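Local coordinates for ADP-ribose pyrophosphatase MutT (Rickettsia felis, PDB 4KYX), which probably hydrolyses pyrophosphate bonds of nucleotide substrates as a Nudix enzyme, perhaps including 8-oxo-dGTP, with magnesium as cofactor, at residues Ile15-Leu20 / Glu56-Arg61; Thr80-Glu85 / Tyr91-Leu96. One frame throughout, in Å; residues are numbered along the deposited sequence. Where two conformers were deposited one is given.

Contact 1 (Ile15-Leu20 / Glu56-Arg61); sequences IGIGIL and EECAIR
Ile17 leans from strand 14-22 onto the helix at Cys58 and Ala59. Its CB already lies 3.8 Å from Cys58 SG. One step out, Ile17 CG1 comes to 3.4 Å from Cys58 SG, the closest approach between the segments, with Cys58 CB beside the sulfur. With CG1 beside the backbone N and anti to the carbonyl carbon (chi1 -65°), the other branch, Ile17 CG2, is anti to that N and meets the helix backbone at Ala59 CA, 4.1 Å away. The tip turns elsewhere: Ile17 CD1 ends 3.7 Å from Ile94 CB on strand 89-99, so this side chain fills the angle between sheet and helix.

That helix, 55-67, belongs to the Nudix box, and this face of the mixed sheet is what it packs on, at an axis angle of 60° between the two segments. Gly16 and Gly18 alternate with the isoleucines, and the backbone of both bonds to strand 89-99.

Ile19 takes up the neighbouring place. Ile19 CG1 sits 3.6 Å from Ala59 CB, and a chi2 of 96°, away from a staggered value, carries Ile19 CD1 to 3.9 Å from Ala59 CA. The Ala59 methyl thus faces both Ile17 CG2 and Ile19 CG1. Beyond the oily seam, Arg61 makes a salt bridge through NE to Glu53 OE1, and Glu62 touches both isoleucines.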
ATOM      1  N   ILE A  15      -3.459  -4.535  -5.671  1.00 20.47           N
ATOM      2  CA  ILE A  15      -2.420  -4.553  -4.710  1.00 19.72           C
ATOM      3  C   ILE A  15      -1.476  -5.721  -5.015  1.00 18.93           C
ATOM      4  O   ILE A  15      -1.891  -6.869  -5.097  1.00 18.63           O
ATOM      5  CB  ILE A  15      -2.952  -4.692  -3.285  1.00 20.34           C
ATOM      6  CG1 ILE A  15      -3.829  -3.478  -2.932  1.00 21.13           C
ATOM      7  CG2 ILE A  15      -1.778  -4.897  -2.346  1.00 19.74           C
ATOM      8  CD1 ILE A  15      -5.031  -3.748  -2.056  1.00 22.66           C
ATOM      9  N   GLY A  16      -0.208  -5.385  -5.129  1.00 18.53           N
ATOM     10  CA  GLY A  16       0.857  -6.328  -5.427  1.00 18.12           C
ATOM     11  C   GLY A  16       1.752  -6.411  -4.203  1.00 17.70           C
ATOM     12  O   GLY A  16       1.955  -5.436  -3.479  1.00 17.19           O
ATOM     13  N   ILE A  17       2.354  -7.565  -3.981  1.00 18.27           N
ATOM     14  CA  ILE A  17       3.319  -7.743  -2.928  1.00 18.49           C
ATOM     15  C   ILE A  17       4.656  -8.029  -3.633  1.00 18.76           C
ATOM     16  O   ILE A  17       4.736  -8.966  -4.443  1.00 20.18           O
ATOM     17  CB  ILE A  17       2.902  -8.938  -2.013  1.00 19.60           C
ATOM     18  CG1 ILE A  17       1.595  -8.711  -1.237  1.00 20.55           C
ATOM     19  CG2 ILE A  17       4.067  -9.395  -1.147  1.00 20.42           C
ATOM     20  CD1 ILE A  17       1.442  -7.431  -0.498  1.00 20.61           C
ATOM     21  N   GLY A  18       5.717  -7.302  -3.295  1.00 17.19           N
ATOM     22  CA  GLY A  18       7.048  -7.696  -3.741  1.00 16.33           C
ATOM     23  C   GLY A  18       7.913  -8.065  -2.569  1.00 15.86           C
ATOM     24  O   GLY A  18       7.894  -7.442  -1.528  1.00 15.28           O
ATOM     25  N   ILE A  19       8.717  -9.101  -2.760  1.00 15.44           N
ATOM     26  CA  ILE A  19       9.638  -9.538  -1.730  1.00 15.81           C
ATOM     27  C   ILE A  19      11.112  -9.440  -2.120  1.00 16.03           C
ATOM     28  O   ILE A  19      11.539 -10.020  -3.125  1.00 16.38           O
ATOM     29  CB  ILE A  19       9.357 -10.983  -1.340  1.00 15.92           C
ATOM     30  CG1 ILE A  19       7.843 -11.124  -1.060  1.00 15.84           C
ATOM     31  CG2 ILE A  19      10.178 -11.307  -0.094  1.00 16.51           C
ATOM     32  CD1 ILE A  19       7.024 -11.630  -2.243  1.00 15.56           C
ATOM     33  N   LEU A  20      11.876  -8.668  -1.362  1.00 16.36           N
ATOM     34  CA  LEU A  20      13.316  -8.698  -1.471  1.00 17.03           C
ATOM     35  C   LEU A  20      13.819  -9.854  -0.598  1.00 16.89           C
ATOM     36  O   LEU A  20      13.914  -9.748   0.603  1.00 16.76           O
ATOM     37  CB  LEU A  20      13.973  -7.405  -1.065  1.00 18.21           C
ATOM     38  CG  LEU A  20      13.373  -6.117  -1.621  1.00 18.98           C
ATOM     39  CD1 LEU A  20      14.281  -4.927  -1.298  1.00 20.27           C
ATOM     40  CD2 LEU A  20      13.225  -6.276  -3.119  1.00 18.62           C
ATOM     41  N   GLU A  56       2.266 -10.430   5.167  1.00 16.91           N
ATOM     42  CA  GLU A  56       3.343 -11.333   5.531  1.00 17.38           C
ATOM     43  C   GLU A  56       3.027 -12.746   5.054  1.00 17.63           C
ATOM     44  O   GLU A  56       3.936 -13.413   4.544  1.00 17.31           O
ATOM     45  CB  GLU A  56       3.621 -11.324   7.034  1.00 18.35           C
ATOM     46  CG  GLU A  56       4.171  -9.981   7.538  1.00 18.53           C
ATOM     47  CD  GLU A  56       3.047  -8.966   7.842  1.00 18.96           C
ATOM     48  OE1 GLU A  56       1.803  -9.268   7.825  1.00 19.31           O
ATOM     49  OE2 GLU A  56       3.423  -7.801   8.088  1.00 19.53           O
ATOM     50  N   GLU A  57       1.771 -13.174   5.160  1.00 18.30           N
ATOM     51  CA  GLU A  57       1.339 -14.496   4.644  1.00 19.33           C
ATOM     52  C   GLU A  57       1.570 -14.570   3.121  1.00 18.13           C
ATOM     53  O   GLU A  57       2.040 -15.560   2.582  1.00 18.10           O
ATOM     54  CB  GLU A  57      -0.147 -14.759   4.922  1.00 20.92           C
ATOM     55  CG  GLU A  57      -0.452 -15.152   6.330  1.00 23.29           C
ATOM     56  CD  GLU A  57      -1.934 -15.049   6.723  1.00 25.16           C
ATOM     57  OE1 GLU A  57      -2.772 -14.426   5.995  1.00 24.15           O
ATOM     58  OE2 GLU A  57      -2.243 -15.613   7.809  1.00 28.03           O
ATOM     59  N   CYS A  58       1.204 -13.475   2.447  1.00 17.19           N
ATOM     60  CA  CYS A  58       1.272 -13.440   1.003  1.00 16.56           C
ATOM     61  C   CYS A  58       2.717 -13.562   0.576  1.00 15.79           C
ATOM     62  O   CYS A  58       3.050 -14.358  -0.306  1.00 15.93           O
ATOM     63  CB  CYS A  58       0.596 -12.152   0.507  1.00 16.22           C
ATOM     64  SG  CYS A  58       0.741 -11.975  -1.294  1.00 16.14           S
ATOM     65  N   ALA A  59       3.584 -12.798   1.229  1.00 15.29           N
ATOM     66  CA  ALA A  59       5.028 -12.783   0.950  1.00 14.89           C
ATOM     67  C   ALA A  59       5.638 -14.181   1.098  1.00 15.35           C
ATOM     68  O   ALA A  59       6.272 -14.721   0.139  1.00 15.04           O
ATOM     69  CB  ALA A  59       5.744 -11.795   1.842  1.00 14.83           C
ATOM     70  N   ILE A  60       5.392 -14.799   2.247  1.00 15.97           N
ATOM     71  CA  ILE A  60       5.843 -16.166   2.466  1.00 16.75           C
ATOM     72  C   ILE A  60       5.337 -17.180   1.386  1.00 17.24           C
ATOM     73  O   ILE A  60       6.126 -17.943   0.822  1.00 17.11           O
ATOM     74  CB  ILE A  60       5.546 -16.655   3.904  1.00 17.46           C
ATOM     75  CG1 ILE A  60       6.307 -15.792   4.922  1.00 17.50           C
ATOM     76  CG2 ILE A  60       5.944 -18.115   4.062  1.00 18.22           C
ATOM     77  CD1 ILE A  60       5.822 -15.974   6.348  1.00 18.33           C
ATOM     78  N   ARG A  61       4.051 -17.184   1.108  1.00 17.71           N
ATOM     79  CA  ARG A  61       3.420 -18.032   0.105  1.00 18.72           C
ATOM     80  C   ARG A  61       4.034 -17.811  -1.298  1.00 18.53           C
ATOM     81  O   ARG A  61       4.485 -18.789  -1.976  1.00 19.09           O
ATOM     82  CB  ARG A  61       1.923 -17.739   0.038  1.00 19.51           C
ATOM     83  CG  ARG A  61       1.240 -18.526  -1.043  1.00 20.67           C
ATOM     84  CD  ARG A  61      -0.242 -18.331  -1.024  1.00 21.92           C
ATOM     85  NE  ARG A  61      -0.640 -16.960  -1.315  1.00 21.60           N
ATOM     86  CZ  ARG A  61      -0.551 -16.353  -2.490  1.00 21.81           C
ATOM     87  NH1 ARG A  61      -0.032 -16.962  -3.554  1.00 22.96           N
ATOM     88  NH2 ARG A  61      -0.981 -15.102  -2.611  1.00 21.30           N
TER

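Contact 2 (Thr80-Glu85 / Tyr91-Leu96); sequences TNDIFE and YVSIFL
Thr80 and Ser93 face each other as an antiparallel hydrogen-bonded pair in the beta hairpin formed by strands 75-84 and 89-99 of the Nudix fold. Thr80 N gives its hydrogen to Ser93 O at 3.0 Å, while Ser93 N returns a bond to Thr80 O. Thr80 O also receives a CA-H contact from Val92 CA at 3.3 Å. Two residues on, Asp82 and Tyr91 repeat the exchange: Asp82 N bonds to Tyr91 O at 2.9 Å, and Tyr91 N bonds to Asp82 O. Between them Asn81 and Val92 form the non-hydrogen-bonded pair.

On the face of Thr80 and Asp82, the threonine hydroxyl takes the position between backbone N and carbonyl carbon (chi1 58°). From there Thr80 OG1 donates to Asp82 OD2 at 3.0 Å, on the syn side of the carboxylate and somewhat out of its plane. Asn81, on the opposite face, was modelled in two conformers; in one of them Asn81 OD1 is hydrogen-bonded to His90 NE2 and Asn81 ND2 to Glu53 O of the second subunit, two bonds that are doubtful to the extent that they rest on that conformer. Tyr91 OH is paired with His48 NE2.

Apolar packing flanks these bonds. Phe84 CE1 touches Tyr91 CD2 at 3.6 Å, the two rings oblique with planes at 78°, and Tyr91 CB lies at the Phe84 ring edge. Pro132 of helix 131-137 covers Thr80, Asp82, Phe84 and Ser93. Thr80 OG1 reaches the edge of the Phe95 ring, 3.8 Å from Phe95 CE2.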
ATOM      1  N   THR A  80       4.857   1.590  -3.177  1.00 17.49           N
ATOM      2  CA  THR A  80       4.941   2.325  -4.425  1.00 18.49           C
ATOM      3  C   THR A  80       3.595   2.332  -5.058  1.00 18.80           C
ATOM      4  O   THR A  80       2.818   1.425  -4.843  1.00 18.66           O
ATOM      5  CB  THR A  80       5.946   1.718  -5.427  1.00 18.69           C
ATOM      6  OG1 THR A  80       5.563   0.374  -5.698  1.00 18.75           O
ATOM      7  CG2 THR A  80       7.346   1.695  -4.876  1.00 18.91           C
ATOM      8  N   ASN A  81       3.341   3.377  -5.843  1.00 19.72           N
ATOM      9  CA  ASN A  81       2.091   3.553  -6.543  0.60 20.82           C
ATOM     10  C   ASN A  81       2.408   3.814  -8.010  1.00 21.82           C
ATOM     11  O   ASN A  81       2.907   4.872  -8.354  1.00 22.72           O
ATOM     12  CB  ASN A  81       1.346   4.749  -5.916  0.60 21.75           C
ATOM     13  CG  ASN A  81       0.093   5.127  -6.677  0.60 22.80           C
ATOM     14  OD1 ASN A  81      -0.700   4.286  -7.016  0.60 23.07           O
ATOM     15  ND2 ASN A  81      -0.059   6.389  -6.976  0.60 24.34           N
ATOM     16  N   ASP A  82       2.145   2.831  -8.861  1.00 22.66           N
ATOM     17  CA  ASP A  82       2.575   2.899 -10.237  1.00 24.60           C
ATOM     18  C   ASP A  82       1.460   2.603 -11.231  1.00 25.98           C
ATOM     19  O   ASP A  82       0.747   1.623 -11.115  1.00 24.42           O
ATOM     20  CB  ASP A  82       3.691   1.855 -10.444  1.00 24.60           C
ATOM     21  CG  ASP A  82       4.794   1.966  -9.403  1.00 24.76           C
ATOM     22  OD1 ASP A  82       5.431   3.026  -9.387  1.00 28.74           O
ATOM     23  OD2 ASP A  82       4.985   1.022  -8.609  1.00 25.33           O
ATOM     24  N   ILE A  83       1.344   3.425 -12.254  1.00 28.21           N
ATOM     25  CA  ILE A  83       0.470   3.086 -13.381  1.00 31.68           C
ATOM     26  C   ILE A  83       1.346   2.537 -14.492  1.00 34.53           C
ATOM     27  O   ILE A  83       2.339   3.165 -14.836  1.00 37.56           O
ATOM     28  CB  ILE A  83      -0.284   4.338 -13.927  1.00 32.56           C
ATOM     29  N   PHE A  84       1.027   1.339 -14.989  1.00 37.39           N
ATOM     30  CA  PHE A  84       1.678   0.765 -16.176  1.00 40.90           C
ATOM     31  C   PHE A  84       0.858   1.187 -17.414  1.00 45.18           C
ATOM     32  O   PHE A  84      -0.219   0.624 -17.684  1.00 43.52           O
ATOM     33  CB  PHE A  84       1.769  -0.747 -16.048  1.00 41.66           C
ATOM     34  CG  PHE A  84       2.593  -1.205 -14.871  1.00 43.85           C
ATOM     35  CD1 PHE A  84       2.025  -1.322 -13.622  1.00 46.48           C
ATOM     36  CD2 PHE A  84       3.944  -1.485 -15.016  1.00 48.02           C
ATOM     37  CE1 PHE A  84       2.767  -1.731 -12.527  1.00 46.99           C
ATOM     38  CE2 PHE A  84       4.698  -1.893 -13.923  1.00 50.02           C
ATOM     39  CZ  PHE A  84       4.103  -2.030 -12.679  1.00 46.59           C
ATOM     40  N   GLU A  85       1.370   2.207 -18.125  1.00 48.72           N
ATOM     41  CA  GLU A  85       0.765   2.787 -19.341  1.00 51.50           C
ATOM     42  C   GLU A  85       0.400   1.758 -20.410  1.00 52.49           C
ATOM     43  O   GLU A  85      -0.766   1.648 -20.798  1.00 51.71           O
ATOM     44  CB  GLU A  85       1.706   3.832 -19.966  1.00 52.57           C
ATOM     45  N   TYR A  91      -1.044  -0.451 -10.113  1.00 21.06           N
ATOM     46  CA  TYR A  91      -0.692  -1.267  -8.973  1.00 21.40           C
ATOM     47  C   TYR A  91      -0.140  -0.463  -7.847  1.00 20.30           C
ATOM     48  O   TYR A  91       0.702   0.408  -8.039  1.00 20.27           O
ATOM     49  CB  TYR A  91       0.398  -2.266  -9.351  1.00 23.42           C
ATOM     50  CG  TYR A  91      -0.162  -3.421 -10.040  1.00 26.65           C
ATOM     51  CD1 TYR A  91      -0.658  -4.486  -9.325  1.00 28.19           C
ATOM     52  CD2 TYR A  91      -0.205  -3.471 -11.440  1.00 31.21           C
ATOM     53  CE1 TYR A  91      -1.182  -5.591  -9.973  1.00 31.85           C
ATOM     54  CE2 TYR A  91      -0.748  -4.571 -12.098  1.00 32.87           C
ATOM     55  CZ  TYR A  91      -1.239  -5.618 -11.354  1.00 33.51           C
ATOM     56  OH  TYR A  91      -1.759  -6.727 -11.974  1.00 37.74           O
ATOM     57  N   VAL A  92      -0.619  -0.759  -6.653  1.00 19.27           N
ATOM     58  CA  VAL A  92       0.041  -0.321  -5.458  1.00 18.54           C
ATOM     59  C   VAL A  92       0.869  -1.508  -5.010  1.00 17.92           C
ATOM     60  O   VAL A  92       0.321  -2.581  -4.712  1.00 18.12           O
ATOM     61  CB  VAL A  92      -0.975   0.159  -4.404  1.00 18.54           C
ATOM     62  CG1 VAL A  92      -0.322   0.370  -3.058  1.00 18.35           C
ATOM     63  CG2 VAL A  92      -1.634   1.466  -4.876  1.00 19.02           C
ATOM     64  N   SER A  93       2.197  -1.360  -5.006  1.00 17.60           N
ATOM     65  CA  SER A  93       3.063  -2.450  -4.575  1.00 17.24           C
ATOM     66  C   SER A  93       3.487  -2.267  -3.122  1.00 16.79           C
ATOM     67  O   SER A  93       3.929  -1.195  -2.721  1.00 17.31           O
ATOM     68  CB  SER A  93       4.305  -2.540  -5.430  1.00 17.39           C
ATOM     69  OG  SER A  93       3.961  -2.809  -6.798  1.00 18.41           O
ATOM     70  N   ILE A  94       3.408  -3.331  -2.359  1.00 16.37           N
ATOM     71  CA  ILE A  94       3.918  -3.376  -1.009  1.00 16.33           C
ATOM     72  C   ILE A  94       5.153  -4.227  -1.021  1.00 15.85           C
ATOM     73  O   ILE A  94       5.099  -5.391  -1.425  1.00 15.21           O
ATOM     74  CB  ILE A  94       2.910  -4.062  -0.088  1.00 17.16           C
ATOM     75  CG1 ILE A  94       1.558  -3.377  -0.221  1.00 18.22           C
ATOM     76  CG2 ILE A  94       3.427  -4.107   1.342  1.00 17.39           C
ATOM     77  CD1 ILE A  94       1.515  -1.984   0.243  1.00 19.28           C
ATOM     78  N   PHE A  95       6.274  -3.644  -0.626  1.00 15.76           N
ATOM     79  CA  PHE A  95       7.517  -4.405  -0.562  1.00 15.76           C
ATOM     80  C   PHE A  95       7.847  -4.813   0.836  1.00 15.93           C
ATOM     81  O   PHE A  95       7.717  -4.021   1.779  1.00 15.61           O
ATOM     82  CB  PHE A  95       8.682  -3.606  -1.099  1.00 16.10           C
ATOM     83  CG  PHE A  95       8.662  -3.484  -2.589  1.00 16.18           C
ATOM     84  CD1 PHE A  95       9.190  -4.466  -3.376  1.00 16.48           C
ATOM     85  CD2 PHE A  95       8.081  -2.354  -3.204  1.00 16.86           C
ATOM     86  CE1 PHE A  95       9.189  -4.355  -4.783  1.00 16.65           C
ATOM     87  CE2 PHE A  95       8.084  -2.255  -4.598  1.00 16.79           C
ATOM     88  CZ  PHE A  95       8.633  -3.263  -5.371  1.00 16.82           C
ATOM     89  N   LEU A  96       8.350  -6.051   0.928  1.00 16.03           N
ATOM     90  CA  LEU A  96       8.858  -6.583   2.152  1.00 16.67           C
ATOM     91  C   LEU A  96      10.220  -7.218   1.944  1.00 17.08           C
ATOM     92  O   LEU A  96      10.585  -7.482   0.832  1.00 16.54           O
ATOM     93  CB  LEU A  96       7.917  -7.611   2.740  1.00 17.01           C
ATOM     94  CG  LEU A  96       6.527  -7.144   3.071  1.00 17.27           C
ATOM     95  CD1 LEU A  96       5.586  -7.412   1.903  1.00 16.90           C
ATOM     96  CD2 LEU A  96       6.096  -7.868   4.310  1.00 18.48           C
TER

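Overall arrangement
Following the chain from the N terminus, strand 14-22 comes first. After it, strands 28-34, 40-43 and 45-48 pass before helix 55-67 folds back on it, and contact 1 closes this 35-residue loop. Strand 75-84 follows the helix, and contact 2 closes the short hairpin turn to strand 89-99. The two loops stand in series, neither enclosing nor crossing the other. They meet in the mixed sheet, where strand 14-22 lies parallel beside 89-99; Gly16 O with Ile94 N and Gly18 N with Ile94 O are probable hydrogen bonds. Contact 1 thus ties the helix to a sheet that contact 2 extends, and both touch the second subunit.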